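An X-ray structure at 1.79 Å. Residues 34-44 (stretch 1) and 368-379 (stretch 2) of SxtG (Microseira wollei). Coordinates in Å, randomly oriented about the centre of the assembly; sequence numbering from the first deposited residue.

Stretch 1, residues 34-44: WDALEEVIVGS
Stretch 2, residues 368-379: CATLDVRRRGTL

Residues 34-44 and 368-379, far apart in sequence, form an antiparallel β pairing broken by two β bulges and closed at one end by a cluster of arginine and acidic side chains, burying 996 Å² in total. The strands, 37-42 and 370-375, run with an angle of 150° between their N-to-C directions, and their axes approach to 4.6 Å.

The regular end of the ladder lies at Ile-41 and Leu-371, a hydrogen-bonded pair with CA atoms 5.0 Å apart: Ile-41 N donates to Leu-371 O and Leu-371 N to Ile-41 O, both at 2.9 Å. Val-42 and Thr-370 follow as a non-hydrogen-bonded pair (CA-CA 4.7 Å), and Gly-43 N then reaches Ala-369 O at 2.9 Å. Between Ile-41 and Glu-39 the register slips by one residue, so that Glu-39 pairs with Arg-374 (CA-CA 5.0 Å) through Glu-39 N to Arg-374 O and Arg-374 N to Glu-39 O, both longer at 3.2 Å. Within this irregular segment Val-373 adopts phi/psi of -75/-26°. A second one-residue shift brings Leu-37 opposite Arg-375 (CA-CA 4.4 Å); here Glu-38, at -107/-37°, leaves the extended region, and Glu-38 N also donates to Arg-374 O (2.8 Å), so this carbonyl accepts from two successive amides. Beyond it, Arg-376 N donates to Ala-36 O at 2.9 Å.

Ile-41, Leu-371, Glu-39 and Arg-374 share one face of the sheet. Ile-41 (chi1 m, chi2 t) meets Leu-371 (t, p), with Ile-41 CB 4.2 Å from Leu-371 CB, and Ile-41 CD1 lies 3.9 Å from Val-373 CG1. Farther along, Glu-39 (t, t) places Glu-39 OE1 3.0 Å from Arg-374 NH1 and 3.2 Å from Arg-374 NH2. Arg-374 (t, t, p, chi4 -99°) also gives Arg-374 NE to Glu-38 OE1 at 2.9 Å, so its guanidinium is bridged to two carboxylates. The other oxygen of Glu-38 (m, t, chi3 -9°), Glu-38 OE2, takes Arg-376 NH1 at 2.8 Å; this carboxylate thus links two arginines. Arg-376 (t, t, p, chi4 -107°) lays one guanidinium face over Ala-36 CB.

Leu-37, Arg-375, Val-42 and Thr-370 occupy the opposite face. Arg-375 (m, t, t, chi4 -81°) extends its guanidinium between Trp-34 CA over one face and Leu-37 CD1 over the other. Arg-375 NH1 donates to Asp-35 O at 2.7 Å, while Arg-375 NE forms a salt bridge with Asp-372 OD2 at 2.7 Å, within its own strand. Leu-37 (t, p) also brings Leu-37 CD1 to 3.7 Å from Asp-372 CB.

At the end of the contact Asp-35 (m, chi2 -20°) sets Asp-35 OD2 3.6 Å from Gly-377 CA. A CB on Gly-377 would fall 2.1 Å from Asp-35 OD2, and the backbone angles of 165/-176° independently call for glycine. Water 1 donates to Asp-35 OD2 (2.9 Å) and Arg-375 O (3.1 Å), while water 3 accepts from Ala-36 N (3.2 Å) and donates to Arg-376 O (2.6 Å).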

ATOM      1  N   TRP A  34      -0.610  24.656   9.165  1.00 14.01           N
ATOM      2  CA  TRP A  34      -0.794  25.775  10.090  1.00 14.68           C
ATOM      3  C   TRP A  34      -2.184  25.909  10.704  1.00 15.96           C
ATOM      4  O   TRP A  34      -2.314  26.676  11.666  1.00 16.66           O
ATOM      5  CB  TRP A  34      -0.476  27.108   9.395  1.00 15.29           C
ATOM      6  CG  TRP A  34      -1.318  27.335   8.180  1.00 14.20           C
ATOM      7  CD1 TRP A  34      -2.625  27.753   8.152  1.00 15.45           C
ATOM      8  CD2 TRP A  34      -0.927  27.145   6.812  1.00 14.81           C
ATOM      9  NE1 TRP A  34      -3.066  27.830   6.857  1.00 15.19           N
ATOM     10  CE2 TRP A  34      -2.046  27.471   6.012  1.00 15.39           C
ATOM     11  CE3 TRP A  34       0.260  26.746   6.183  1.00 14.44           C
ATOM     12  CZ2 TRP A  34      -2.014  27.398   4.625  1.00 16.20           C
ATOM     13  CZ3 TRP A  34       0.283  26.664   4.801  1.00 15.65           C
ATOM     14  CH2 TRP A  34      -0.835  27.011   4.039  1.00 14.91           C
ATOM     15  N   ASP A  35      -3.226  25.283  10.161  1.00 15.18           N
ATOM     16  CA  ASP A  35      -4.543  25.441  10.770  1.00 16.70           C
ATOM     17  C   ASP A  35      -4.501  24.956  12.224  1.00 17.15           C
ATOM     18  O   ASP A  35      -3.675  24.115  12.610  1.00 16.32           O
ATOM     19  CB  ASP A  35      -5.624  24.681   9.979  1.00 17.20           C
ATOM     20  CG  ASP A  35      -6.094  25.401   8.719  1.00 16.86           C
ATOM     21  OD1 ASP A  35      -5.923  26.637   8.572  1.00 17.45           O
ATOM     22  OD2 ASP A  35      -6.689  24.710   7.859  1.00 17.19           O
ATOM     23  N   ALA A  36      -5.403  25.505  13.038  1.00 17.02           N
ATOM     24  CA  ALA A  36      -5.387  25.291  14.484  1.00 15.98           C
ATOM     25  C   ALA A  36      -5.309  23.811  14.855  1.00 17.82           C
ATOM     26  O   ALA A  36      -6.213  23.030  14.540  1.00 16.85           O
ATOM     27  CB  ALA A  36      -6.639  25.932  15.101  1.00 20.13           C
ATOM     28  N   LEU A  37      -4.239  23.434  15.554  1.00 15.37           N
ATOM     29  CA  LEU A  37      -3.907  22.025  15.775  1.00 16.17           C
ATOM     30  C   LEU A  37      -4.757  21.455  16.905  1.00 16.86           C
ATOM     31  O   LEU A  37      -4.733  21.977  18.027  1.00 17.11           O
ATOM     32  CB  LEU A  37      -2.422  21.884  16.091  1.00 15.65           C
ATOM     33  CG  LEU A  37      -1.850  20.466  16.242  1.00 14.80           C
ATOM     34  CD1 LEU A  37      -2.105  19.648  14.996  1.00 15.20           C
ATOM     35  CD2 LEU A  37      -0.359  20.533  16.563  1.00 15.81           C
ATOM     36  N   GLU A  38      -5.515  20.400  16.610  1.00 16.41           N
ATOM     37  CA  GLU A  38      -6.397  19.770  17.596  1.00 17.58           C
ATOM     38  C   GLU A  38      -5.887  18.424  18.081  1.00 17.42           C
ATOM     39  O   GLU A  38      -6.037  18.097  19.259  1.00 15.39           O
ATOM     40  CB  GLU A  38      -7.811  19.593  17.018  1.00 17.62           C
ATOM     41  CG  GLU A  38      -8.552  20.924  16.813  1.00 20.24           C
ATOM     42  CD  GLU A  38     -10.022  20.778  16.431  1.00 24.11           C
ATOM     43  OE1 GLU A  38     -10.489  19.657  16.140  1.00 24.05           O
ATOM     44  OE2 GLU A  38     -10.724  21.814  16.440  1.00 27.14           O
ATOM     45  N   GLU A  39      -5.283  17.632  17.200  1.00 16.27           N
ATOM     46  CA  GLU A  39      -4.818  16.309  17.586  1.00 17.06           C
ATOM     47  C   GLU A  39      -3.582  15.981  16.765  1.00 16.30           C
ATOM     48  O   GLU A  39      -3.540  16.256  15.560  1.00 14.61           O
ATOM     49  CB  GLU A  39      -5.908  15.242  17.394  1.00 17.84           C
ATOM     50  CG  GLU A  39      -5.437  13.831  17.783  1.00 18.21           C
ATOM     51  CD  GLU A  39      -6.580  12.835  18.022  1.00 22.44           C
ATOM     52  OE1 GLU A  39      -7.710  13.276  18.336  1.00 23.70           O
ATOM     53  OE2 GLU A  39      -6.340  11.612  17.912  1.00 20.30           O
ATOM     54  N   VAL A  40      -2.580  15.412  17.438  1.00 16.29           N
ATOM     55  CA  VAL A  40      -1.292  15.099  16.829  1.00 15.26           C
ATOM     56  C   VAL A  40      -0.803  13.747  17.348  1.00 16.49           C
ATOM     57  O   VAL A  40      -0.974  13.427  18.532  1.00 15.89           O
ATOM     58  CB  VAL A  40      -0.278  16.239  17.130  1.00 16.40           C
ATOM     59  CG1 VAL A  40       0.099  16.275  18.632  1.00 16.64           C
ATOM     60  CG2 VAL A  40       0.951  16.138  16.247  1.00 16.34           C
ATOM     61  N   ILE A  41      -0.237  12.922  16.454  1.00 14.80           N
ATOM     62  CA  ILE A  41       0.531  11.743  16.861  1.00 14.58           C
ATOM     63  C   ILE A  41       1.957  12.202  17.115  1.00 14.60           C
ATOM     64  O   ILE A  41       2.534  12.923  16.292  1.00 13.52           O
ATOM     65  CB  ILE A  41       0.496  10.640  15.783  1.00 15.08           C
ATOM     66  CG1 ILE A  41      -0.958  10.247  15.468  1.00 15.02           C
ATOM     67  CG2 ILE A  41       1.341   9.442  16.227  1.00 16.97           C
ATOM     68  CD1 ILE A  41      -1.142   9.191  14.338  1.00 16.79           C
ATOM     69  N   VAL A  42       2.532  11.805  18.245  1.00 14.92           N
ATOM     70  CA  VAL A  42       3.923  12.126  18.558  1.00 13.78           C
ATOM     71  C   VAL A  42       4.715  10.826  18.570  1.00 15.85           C
ATOM     72  O   VAL A  42       4.210   9.786  19.005  1.00 16.14           O
ATOM     73  CB  VAL A  42       4.048  12.899  19.886  1.00 15.92           C
ATOM     74  CG1 VAL A  42       5.478  13.221  20.206  1.00 17.70           C
ATOM     75  CG2 VAL A  42       3.283  14.221  19.789  1.00 19.55           C
ATOM     76  N   GLY A  43       5.942  10.881  18.071  1.00 15.03           N
ATOM     77  CA  GLY A  43       6.779   9.707  17.972  1.00 14.87           C
ATOM     78  C   GLY A  43       7.279   9.201  19.327  1.00 16.72           C
ATOM     79  O   GLY A  43       7.013   9.758  20.397  1.00 17.47           O
ATOM     80  N   SER A  44       8.017   8.100  19.254  1.00 16.12           N
ATOM     81  CA  SER A  44       8.608   7.456  20.421  1.00 18.74           C
ATOM     82  C   SER A  44      10.029   7.035  20.085  1.00 17.17           C
ATOM     83  O   SER A  44      10.291   6.571  18.968  1.00 16.40           O
ATOM     84  CB  SER A  44       7.788   6.229  20.855  1.00 21.23           C
ATOM     85  OG  SER A  44       8.537   5.380  21.713  1.00 22.32           O
ATOM     86  N   CYS A 368       9.302  16.645  12.303  1.00 13.67           N
ATOM     87  CA  CYS A 368       9.536  15.228  12.011  1.00 13.46           C
ATOM     88  C   CYS A 368       8.850  14.323  13.025  1.00 13.93           C
ATOM     89  O   CYS A 368       8.397  13.226  12.682  1.00 13.54           O
ATOM     90  CB  CYS A 368      11.027  14.913  12.037  1.00 14.25           C
ATOM     91  SG  CYS A 368      11.939  15.703  10.737  1.00 15.67           S
ATOM     92  N   ALA A 369       8.847  14.742  14.293  1.00 13.03           N
ATOM     93  CA  ALA A 369       8.384  13.956  15.417  1.00 13.73           C
ATOM     94  C   ALA A 369       6.870  13.922  15.532  1.00 13.35           C
ATOM     95  O   ALA A 369       6.365  13.264  16.449  1.00 14.32           O
ATOM     96  CB  ALA A 369       8.983  14.509  16.718  1.00 13.96           C
ATOM     97  N   THR A 370       6.138  14.569  14.621  1.00 13.75           N
ATOM     98  CA  THR A 370       4.689  14.660  14.733  1.00 14.17           C
ATOM     99  C   THR A 370       3.991  14.307  13.429  1.00 12.98           C
ATOM    100  O   THR A 370       4.548  14.440  12.336  1.00 13.82           O
ATOM    101  CB  THR A 370       4.252  16.078  15.157  1.00 14.13           C
ATOM    102  OG1 THR A 370       4.815  17.046  14.259  1.00 13.86           O
ATOM    103  CG2 THR A 370       4.663  16.347  16.603  1.00 14.42           C
ATOM    104  N   LEU A 371       2.749  13.849  13.554  1.00 13.30           N
ATOM    105  CA  LEU A 371       1.827  13.768  12.430  1.00 14.21           C
ATOM    106  C   LEU A 371       0.558  14.498  12.855  1.00 14.69           C
ATOM    107  O   LEU A 371      -0.154  14.034  13.753  1.00 13.12           O
ATOM    108  CB  LEU A 371       1.526  12.314  12.035  1.00 14.48           C
ATOM    109  CG  LEU A 371       0.760  12.157  10.715  1.00 14.61           C
ATOM    110  CD1 LEU A 371       1.659  12.519   9.519  1.00 15.30           C
ATOM    111  CD2 LEU A 371       0.192  10.765  10.528  1.00 16.25           C
ATOM    112  N   ASP A 372       0.280  15.637  12.220  1.00 13.36           N
ATOM    113  CA  ASP A 372      -0.874  16.477  12.573  1.00 15.70           C
ATOM    114  C   ASP A 372      -2.152  15.933  11.943  1.00 16.14           C
ATOM    115  O   ASP A 372      -2.616  16.416  10.906  1.00 18.92           O
ATOM    116  CB  ASP A 372      -0.638  17.918  12.133  1.00 15.64           C
ATOM    117  CG  ASP A 372      -0.310  18.036  10.660  1.00 15.61           C
ATOM    118  OD1 ASP A 372       0.544  17.259  10.195  1.00 17.33           O
ATOM    119  OD2 ASP A 372      -0.894  18.897   9.964  1.00 14.89           O
ATOM    120  N   VAL A 373      -2.798  14.987  12.632  1.00 15.23           N
ATOM    121  CA  VAL A 373      -3.960  14.326  12.048  1.00 15.07           C
ATOM    122  C   VAL A 373      -5.205  15.216  12.042  1.00 14.66           C
ATOM    123  O   VAL A 373      -6.085  15.025  11.199  1.00 14.64           O
ATOM    124  CB  VAL A 373      -4.229  12.978  12.760  1.00 16.71           C
ATOM    125  CG1 VAL A 373      -3.056  12.039  12.538  1.00 16.40           C
ATOM    126  CG2 VAL A 373      -4.450  13.157  14.223  1.00 17.60           C
ATOM    127  N   ARG A 374      -5.328  16.182  12.949  1.00 15.92           N
ATOM    128  CA  ARG A 374      -6.511  17.050  12.937  1.00 15.61           C
ATOM    129  C   ARG A 374      -6.121  18.497  13.189  1.00 14.71           C
ATOM    130  O   ARG A 374      -5.648  18.844  14.277  1.00 14.91           O
ATOM    131  CB  ARG A 374      -7.570  16.617  13.949  1.00 16.26           C
ATOM    132  CG  ARG A 374      -8.860  17.410  13.753  1.00 19.36           C
ATOM    133  CD  ARG A 374     -10.073  16.769  14.426  1.00 20.38           C
ATOM    134  NE  ARG A 374      -9.940  16.778  15.875  1.00 20.30           N
ATOM    135  CZ  ARG A 374      -9.530  15.749  16.614  1.00 21.46           C
ATOM    136  NH1 ARG A 374      -9.183  14.597  16.063  1.00 20.17           N
ATOM    137  NH2 ARG A 374      -9.454  15.883  17.924  1.00 23.19           N
ATOM    138  N   ARG A 375      -6.312  19.315  12.158  1.00 15.27           N
ATOM    139  CA  ARG A 375      -6.250  20.769  12.231  1.00 15.47           C
ATOM    140  C   ARG A 375      -7.594  21.310  11.754  1.00 16.38           C
ATOM    141  O   ARG A 375      -8.051  20.969  10.661  1.00 16.43           O
ATOM    142  CB  ARG A 375      -5.143  21.348  11.349  1.00 15.05           C
ATOM    143  CG  ARG A 375      -3.709  21.032  11.769  1.00 14.66           C
ATOM    144  CD  ARG A 375      -2.729  21.635  10.776  1.00 14.33           C
ATOM    145  NE  ARG A 375      -1.366  21.317  11.162  1.00 12.76           N
ATOM    146  CZ  ARG A 375      -0.679  21.963  12.088  1.00 14.50           C
ATOM    147  NH1 ARG A 375      -1.211  23.004  12.731  1.00 14.68           N
ATOM    148  NH2 ARG A 375       0.558  21.566  12.388  1.00 14.05           N
ATOM    149  N   ARG A 376      -8.204  22.175  12.548  1.00 20.93           N
ATOM    150  CA  ARG A 376      -9.512  22.726  12.204  1.00 21.19           C
ATOM    151  C   ARG A 376      -9.430  23.547  10.917  1.00 20.10           C
ATOM    152  O   ARG A 376      -8.734  24.567  10.869  1.00 21.46           O
ATOM    153  CB  ARG A 376      -9.992  23.588  13.373  1.00 25.82           C
ATOM    154  CG  ARG A 376     -11.456  23.951  13.347  1.00 29.95           C
ATOM    155  CD  ARG A 376     -11.915  24.411  14.741  1.00 35.36           C
ATOM    156  NE  ARG A 376     -11.177  25.585  15.217  1.00 37.21           N
ATOM    157  CZ  ARG A 376     -10.251  25.592  16.183  1.00 39.24           C
ATOM    158  NH1 ARG A 376      -9.890  24.476  16.825  1.00 32.04           N
ATOM    159  NH2 ARG A 376      -9.667  26.740  16.511  1.00 33.34           N
ATOM    160  N   GLY A 377     -10.138  23.126   9.879  1.00 20.54           N
ATOM    161  CA  GLY A 377     -10.123  23.871   8.636  1.00 21.40           C
ATOM    162  C   GLY A 377     -10.670  23.078   7.468  1.00 20.62           C
ATOM    163  O   GLY A 377     -11.148  21.950   7.610  1.00 20.80           O
ATOM    164  N   THR A 378     -10.589  23.714   6.300  1.00 17.22           N
ATOM    165  CA  THR A 378     -11.142  23.230   5.039  1.00 21.04           C
ATOM    166  C   THR A 378     -10.083  23.336   3.945  1.00 18.84           C
ATOM    167  O   THR A 378      -9.011  23.909   4.147  1.00 19.86           O
ATOM    168  CB  THR A 378     -12.382  24.042   4.645  1.00 21.35           C
ATOM    169  OG1 THR A 378     -12.040  25.429   4.723  1.00 22.29           O
ATOM    170  CG2 THR A 378     -13.560  23.760   5.581  1.00 22.50           C
ATOM    171  N   LEU A 379     -10.392  22.782   2.769  1.00 18.36           N
ATOM    172  CA  LEU A 379      -9.494  22.830   1.614  1.00 17.75           C
ATOM    173  C   LEU A 379      -9.634  24.161   0.883  1.00 20.93           C
ATOM    174  O   LEU A 379     -10.728  24.499   0.414  1.00 20.20           O
ATOM    175  CB  LEU A 379      -9.799  21.686   0.652  1.00 18.63           C
ATOM    176  CG  LEU A 379      -8.930  21.609  -0.607  1.00 18.53           C
ATOM    177  CD1 LEU A 379      -7.441  21.453  -0.237  1.00 18.26           C
ATOM    178  CD2 LEU A 379      -9.391  20.446  -1.481  1.00 21.77           C
TER
HETATM  179  O   HOH W   1      -6.725  21.834   8.013  1.00 17.44           O
HETATM  180  O   HOH W   2      -8.706  25.873   6.417  1.00 22.50           O
HETATM  181  O   HOH W   3      -8.097  26.871  11.853  1.00 28.07           O
HETATM  182  O   HOH W   4     -10.831  18.164  19.128  1.00 27.04           O